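Local atomic coordinates of phosphoribosylaminoimidazole-succinocarboxamide synthase (Thermotoga maritima, PDB entry 1KUT), a protein that catalyses the ATP-dependent joining of L-aspartate to carboxyaminoimidazole ribonucleotide to give SAICAR, a step of de novo purine biosynthesis. Residues 59-64 with 181-186; 84-89 with 169-174. All coordinates share one frame; numbering follows the deposited sequence.

Overall arrangement
From the N terminus the chain first builds most of a five-stranded antiparallel sheet and helix 39-55, then reaches 59-64, just before and at the start of edge strand 63-67. Contact 1 closes the longer loop, joining this segment to 181-186 across 116 intervening residues. Inside that loop contact 2 is nested: strand 78-87 leads into 84-89, which is met by 169-174 after the excursion that includes helix 138-160. Strands 164-175 and 181-183 are consecutive antiparallel neighbours, so the two contacts, centres about 13 Å apart, meet directly, Phe173 packing on Val181. Contact 2 lies within the second sheet; contact 1 ties that sheet to the first.

Contact 1: 59-64 with 181-186; sequences IKTHLV and VVLGDE
Thr61 and Leu183 are bridged backbone to backbone, their CA atoms 4.4 Å apart; one hydrogen bond is made by the residue before Thr61 and one by the residue after it. Leu183 N gives a practically straight bond (179° at the hydrogen) to Lys60 O at 3.1 Å. His62 N returns one to Leu183 O at 3.0 Å, arriving nearly along the C=O axis but bent at the hydrogen. The same Leu183 O also takes a CA-H...O contact from Thr61 CA. This is a single bridge between two segments of one chain, not a continued ladder; it joins the segment leading into strand 63-67 to the end of strand 181-183.

The imidazole supplies the main side-chain contact. With CG of His62 placed between its backbone N and carbonyl carbon (chi1 74°), the ring lies over the backbone of Gly184. Gly184 CA sits beneath the ring centre, 3.6 Å from the centroid, in a CH-pi contact, while Asp185 O lies near the ring plane at the edge, 3.2 Å from His62 CE1.

Val182 adds van der Waals contact: its CG1 lies against the peptide between Thr61 and His62, 3.3 Å from Thr61 C. Thr61 OG1 is hydrogen-bonded to Ser55 OG.

Helix 39-55 covers Thr61 and His62 through Met51, and helix 138-160 meets Ile59 and Leu183 through Ile151. Backbone bonds from Val182 to Gly174 and Gly184 to Glu172 attach 181-186 to strand 164-175.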
loop_
_atom_site.group_PDB
_atom_site.type_symbol
_atom_site.label_atom_id
_atom_site.label_comp_id
_atom_site.label_asym_id
_atom_site.label_seq_id
_atom_site.Cartn_x
_atom_site.Cartn_y
_atom_site.Cartn_z
ATOM N N ILE B 59 6.299 27.067 -1.678
ATOM C CA ILE B 59 5.693 25.840 -2.137
ATOM C C ILE B 59 5.084 26.141 -3.492
ATOM O O ILE B 59 4.355 27.126 -3.651
ATOM C CB ILE B 59 4.632 25.394 -1.117
ATOM C CG1 ILE B 59 5.351 24.987 0.175
ATOM C CG2 ILE B 59 3.764 24.276 -1.697
ATOM C CD1 ILE B 59 4.465 24.816 1.395
ATOM N N LYS B 60 5.401 25.304 -4.473
ATOM C CA LYS B 60 4.892 25.482 -5.828
ATOM C C LYS B 60 3.504 24.884 -5.968
ATOM O O LYS B 60 3.308 23.697 -5.678
ATOM C CB LYS B 60 5.817 24.801 -6.852
ATOM C CG LYS B 60 7.255 25.313 -6.874
ATOM C CD LYS B 60 8.077 24.604 -7.947
ATOM C CE LYS B 60 9.450 25.259 -8.111
ATOM N NZ LYS B 60 10.234 25.255 -6.839
ATOM N N THR B 61 2.545 25.702 -6.403
ATOM C CA THR B 61 1.179 25.240 -6.619
ATOM C C THR B 61 0.782 25.788 -7.987
ATOM O O THR B 61 1.424 26.713 -8.497
ATOM C CB THR B 61 0.200 25.746 -5.527
ATOM O OG1 THR B 61 -0.200 27.088 -5.805
ATOM C CG2 THR B 61 0.872 25.714 -4.157
ATOM N N HIS B 62 -0.264 25.226 -8.586
ATOM C CA HIS B 62 -0.678 25.654 -9.914
ATOM C C HIS B 62 -1.592 26.882 -9.985
ATOM O O HIS B 62 -1.956 27.314 -11.080
ATOM C CB HIS B 62 -1.295 24.447 -10.675
ATOM C CG HIS B 62 -2.673 24.044 -10.220
ATOM N ND1 HIS B 62 -3.166 24.316 -8.958
ATOM C CD2 HIS B 62 -3.641 23.340 -10.857
ATOM C CE1 HIS B 62 -4.377 23.799 -8.838
ATOM N NE2 HIS B 62 -4.686 23.200 -9.976
ATOM N N LEU B 63 -1.943 27.462 -8.833
ATOM C CA LEU B 63 -2.817 28.635 -8.834
ATOM C C LEU B 63 -2.176 29.904 -9.384
ATOM O O LEU B 63 -1.112 30.333 -8.922
ATOM C CB LEU B 63 -3.334 28.954 -7.424
ATOM C CG LEU B 63 -4.046 30.316 -7.246
ATOM C CD1 LEU B 63 -5.358 30.327 -8.048
ATOM C CD2 LEU B 63 -4.336 30.600 -5.757
ATOM N N VAL B 64 -2.822 30.511 -10.378
ATOM C CA VAL B 64 -2.309 31.767 -10.888
ATOM C C VAL B 64 -3.149 32.860 -10.220
ATOM O O VAL B 64 -2.599 33.823 -9.695
ATOM C CB VAL B 64 -2.401 31.861 -12.425
ATOM C CG1 VAL B 64 -1.949 33.274 -12.887
ATOM C CG2 VAL B 64 -1.516 30.774 -13.060
ATOM N N VAL B 181 7.727 19.436 -9.595
ATOM C CA VAL B 181 6.576 18.811 -8.966
ATOM C C VAL B 181 5.773 20.006 -8.434
ATOM O O VAL B 181 6.312 20.885 -7.746
ATOM C CB VAL B 181 7.012 17.851 -7.810
ATOM C CG1 VAL B 181 5.814 17.428 -6.971
ATOM C CG2 VAL B 181 7.672 16.606 -8.409
ATOM N N VAL B 182 4.493 20.052 -8.797
ATOM C CA VAL B 182 3.611 21.148 -8.400
ATOM C C VAL B 182 2.287 20.613 -7.858
ATOM O O VAL B 182 1.746 19.629 -8.377
ATOM C CB VAL B 182 3.300 22.049 -9.610
ATOM C CG1 VAL B 182 2.450 23.232 -9.188
ATOM C CG2 VAL B 182 4.605 22.517 -10.255
ATOM N N LEU B 183 1.776 21.270 -6.818
ATOM C CA LEU B 183 0.513 20.893 -6.210
ATOM C C LEU B 183 -0.613 21.304 -7.152
ATOM O O LEU B 183 -0.731 22.464 -7.529
ATOM C CB LEU B 183 0.332 21.601 -4.861
ATOM C CG LEU B 183 -0.984 21.241 -4.148
ATOM C CD1 LEU B 183 -0.843 19.875 -3.481
ATOM C CD2 LEU B 183 -1.337 22.298 -3.111
ATOM N N GLY B 184 -1.428 20.338 -7.555
ATOM C CA GLY B 184 -2.545 20.648 -8.424
ATOM C C GLY B 184 -3.822 20.508 -7.621
ATOM O O GLY B 184 -3.858 20.793 -6.421
ATOM N N ASP B 185 -4.867 20.056 -8.292
ATOM C CA ASP B 185 -6.173 19.836 -7.699
ATOM C C ASP B 185 -6.688 20.981 -6.844
ATOM O O ASP B 185 -6.664 22.130 -7.277
ATOM C CB ASP B 185 -6.177 18.542 -6.895
ATOM C CG ASP B 185 -7.568 17.919 -6.820
ATOM O OD1 ASP B 185 -8.172 17.714 -7.891
ATOM O OD2 ASP B 185 -8.058 17.639 -5.706
ATOM N N GLU B 186 -7.152 20.685 -5.635
ATOM C CA GLU B 186 -7.708 21.720 -4.769
ATOM C C GLU B 186 -7.361 21.531 -3.289
ATOM O O GLU B 186 -6.563 20.658 -2.924
ATOM C CB GLU B 186 -9.232 21.750 -4.934
ATOM C CG GLU B 186 -9.969 20.521 -4.359
ATOM C CD GLU B 186 -11.496 20.581 -4.546
ATOM O OE1 GLU B 186 -11.995 20.225 -5.641
ATOM O OE2 GLU B 186 -12.202 20.998 -3.601
#

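Contact 2: 84-89 with 169-174; sequences VVVRLK and IKYEFG
Val84, Val85 and Val86 face Tyr171, Lys170 and Ile169 in an antiparallel beta ladder within the second sheet of the SAICAR synthetase fold. Val84-Tyr171 and Val86-Ile169 are hydrogen-bonded pairs; Val85-Lys170 between them is a non-hydrogen-bonded pair with CA atoms 4.2 Å apart. Side chains alternate across the sheet.

On the face of Val84, Val86, Ile169 and Tyr171, the valines meet aromatic edges. Val86 CG2 lies in the plane of the Tyr171 ring, 3.9 Å from CE2, reaching it diagonally across the ladder. Val84 CG2 comes to the edge of the Phe173 ring, 4.0 Å from CD1, the two side chains crossing at about a right angle. Helix 138-160 covers this face, with Thr152 hydrogen-bonded to Tyr171 OH and Ala147 against Phe173.

On the other face the aliphatic part of Lys170 runs obliquely past Val85, its CG 3.8 Å from Val85 CG2. Bends at chi2 and chi3 (-144° and 58°) carry Lys170 NZ to a salt bridge with Glu172 OE2, which also pairs with Lys116 NZ. An alanine in place of Lys170 would probably cost Val85 CG2 its contact with the lysine CG and leave Glu172 without this salt bridge. Val85 CG1, in turn, lies over the Arg87 guanidinium, 3.9 Å above its plane. The Lys170-Glu172 bridge spans 3.1 Å, NZ meeting OE2 from above the carboxylate plane, 38° out of it.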
loop_
_atom_site.group_PDB
_atom_site.type_symbol
_atom_site.label_atom_id
_atom_site.label_comp_id
_atom_site.label_asym_id
_atom_site.label_seq_id
_atom_site.Cartn_x
_atom_site.Cartn_y
_atom_site.Cartn_z
ATOM N N VAL B 84 -2.173 11.631 -2.962
ATOM C CA VAL B 84 -1.220 11.531 -1.868
ATOM C C VAL B 84 -1.910 12.007 -0.594
ATOM O O VAL B 84 -2.300 13.173 -0.483
ATOM C CB VAL B 84 0.028 12.416 -2.124
ATOM C CG1 VAL B 84 1.115 12.075 -1.102
ATOM C CG2 VAL B 84 0.529 12.237 -3.551
ATOM N N VAL B 85 -2.030 11.108 0.374
ATOM C CA VAL B 85 -2.697 11.421 1.616
ATOM C C VAL B 85 -1.732 11.526 2.783
ATOM O O VAL B 85 -0.850 10.676 2.957
ATOM C CB VAL B 85 -3.741 10.334 1.937
ATOM C CG1 VAL B 85 -4.446 10.641 3.252
ATOM C CG2 VAL B 85 -4.744 10.231 0.791
ATOM N N VAL B 86 -1.891 12.582 3.578
ATOM C CA VAL B 86 -1.063 12.752 4.753
ATOM C C VAL B 86 -1.991 12.653 5.953
ATOM O O VAL B 86 -3.042 13.318 6.006
ATOM C CB VAL B 86 -0.351 14.112 4.764
ATOM C CG1 VAL B 86 0.503 14.232 6.015
ATOM C CG2 VAL B 86 0.530 14.247 3.533
ATOM N N ARG B 87 -1.631 11.808 6.911
ATOM C CA ARG B 87 -2.460 11.662 8.090
ATOM C C ARG B 87 -1.715 12.168 9.306
ATOM O O ARG B 87 -0.540 11.862 9.493
ATOM C CB ARG B 87 -2.844 10.197 8.300
ATOM C CG ARG B 87 -3.677 9.625 7.166
ATOM C CD ARG B 87 -3.848 8.138 7.310
ATOM N NE ARG B 87 -4.390 7.564 6.084
ATOM C CZ ARG B 87 -5.648 7.703 5.676
ATOM N NH1 ARG B 87 -6.511 8.396 6.402
ATOM N NH2 ARG B 87 -6.034 7.153 4.530
ATOM N N LEU B 88 -2.415 12.962 10.114
ATOM C CA LEU B 88 -1.873 13.516 11.335
ATOM C C LEU B 88 -2.585 12.821 12.487
ATOM O O LEU B 88 -2.040 12.689 13.583
ATOM C CB LEU B 88 -2.149 15.023 11.392
ATOM C CG LEU B 88 -1.015 15.995 11.047
ATOM C CD1 LEU B 88 -0.221 15.490 9.886
ATOM C CD2 LEU B 88 -1.602 17.363 10.748
ATOM N N LYS B 89 -3.810 12.382 12.228
ATOM C CA LYS B 89 -4.608 11.699 13.230
ATOM C C LYS B 89 -5.293 10.511 12.589
ATOM O O LYS B 89 -5.599 10.531 11.396
ATOM C CB LYS B 89 -5.661 12.631 13.824
ATOM C CG LYS B 89 -5.093 13.838 14.570
ATOM C CD LYS B 89 -6.173 14.546 15.371
ATOM C CE LYS B 89 -5.655 15.839 16.007
ATOM N NZ LYS B 89 -4.403 15.651 16.795
ATOM N N ILE B 169 -5.422 15.066 5.038
ATOM C CA ILE B 169 -5.702 15.806 3.829
ATOM C C ILE B 169 -5.133 15.025 2.662
ATOM O O ILE B 169 -4.156 14.310 2.819
ATOM C CB ILE B 169 -5.036 17.215 3.948
ATOM C CG1 ILE B 169 -5.229 18.027 2.670
ATOM C CG2 ILE B 169 -3.548 17.066 4.247
ATOM C CD1 ILE B 169 -4.911 19.467 2.856
ATOM N N LYS B 170 -5.759 15.141 1.498
ATOM C CA LYS B 170 -5.291 14.448 0.301
ATOM C C LYS B 170 -4.808 15.465 -0.739
ATOM O O LYS B 170 -5.448 16.500 -0.944
ATOM C CB LYS B 170 -6.427 13.622 -0.308
ATOM C CG LYS B 170 -6.027 12.939 -1.614
ATOM C CD LYS B 170 -7.174 12.900 -2.613
ATOM C CE LYS B 170 -7.696 14.305 -2.935
ATOM N NZ LYS B 170 -8.361 14.365 -4.274
ATOM N N TYR B 171 -3.685 15.165 -1.391
ATOM C CA TYR B 171 -3.124 16.038 -2.431
ATOM C C TYR B 171 -3.000 15.300 -3.762
ATOM O O TYR B 171 -3.182 14.082 -3.846
ATOM C CB TYR B 171 -1.719 16.516 -2.050
ATOM C CG TYR B 171 -1.633 17.229 -0.709
ATOM C CD1 TYR B 171 -2.166 18.509 -0.537
ATOM C CD2 TYR B 171 -1.019 16.618 0.384
ATOM C CE1 TYR B 171 -2.087 19.157 0.690
ATOM C CE2 TYR B 171 -0.931 17.258 1.617
ATOM C CZ TYR B 171 -1.463 18.522 1.757
ATOM O OH TYR B 171 -1.345 19.171 2.952
ATOM N N GLU B 172 -2.689 16.072 -4.796
ATOM C CA GLU B 172 -2.452 15.584 -6.149
ATOM C C GLU B 172 -1.413 16.528 -6.740
ATOM O O GLU B 172 -1.543 17.750 -6.646
ATOM C CB GLU B 172 -3.742 15.570 -6.977
ATOM C CG GLU B 172 -4.626 14.343 -6.688
ATOM C CD GLU B 172 -5.916 14.311 -7.506
ATOM O OE1 GLU B 172 -5.915 14.802 -8.660
ATOM O OE2 GLU B 172 -6.931 13.774 -6.997
ATOM N N PHE B 173 -0.362 15.950 -7.310
ATOM C CA PHE B 173 0.732 16.719 -7.887
ATOM C C PHE B 173 0.893 16.494 -9.381
ATOM O O PHE B 173 0.373 15.512 -9.946
ATOM C CB PHE B 173 2.054 16.369 -7.215
ATOM C CG PHE B 173 2.116 16.714 -5.751
ATOM C CD1 PHE B 173 1.549 15.868 -4.796
ATOM C CD2 PHE B 173 2.795 17.851 -5.325
ATOM C CE1 PHE B 173 1.657 16.139 -3.440
ATOM C CE2 PHE B 173 2.913 18.140 -3.976
ATOM C CZ PHE B 173 2.335 17.267 -3.021
ATOM N N GLY B 174 1.644 17.399 -10.006
ATOM C CA GLY B 174 1.891 17.313 -11.431
ATOM C C GLY B 174 3.220 17.953 -11.769
ATOM O O GLY B 174 3.903 18.496 -10.896
#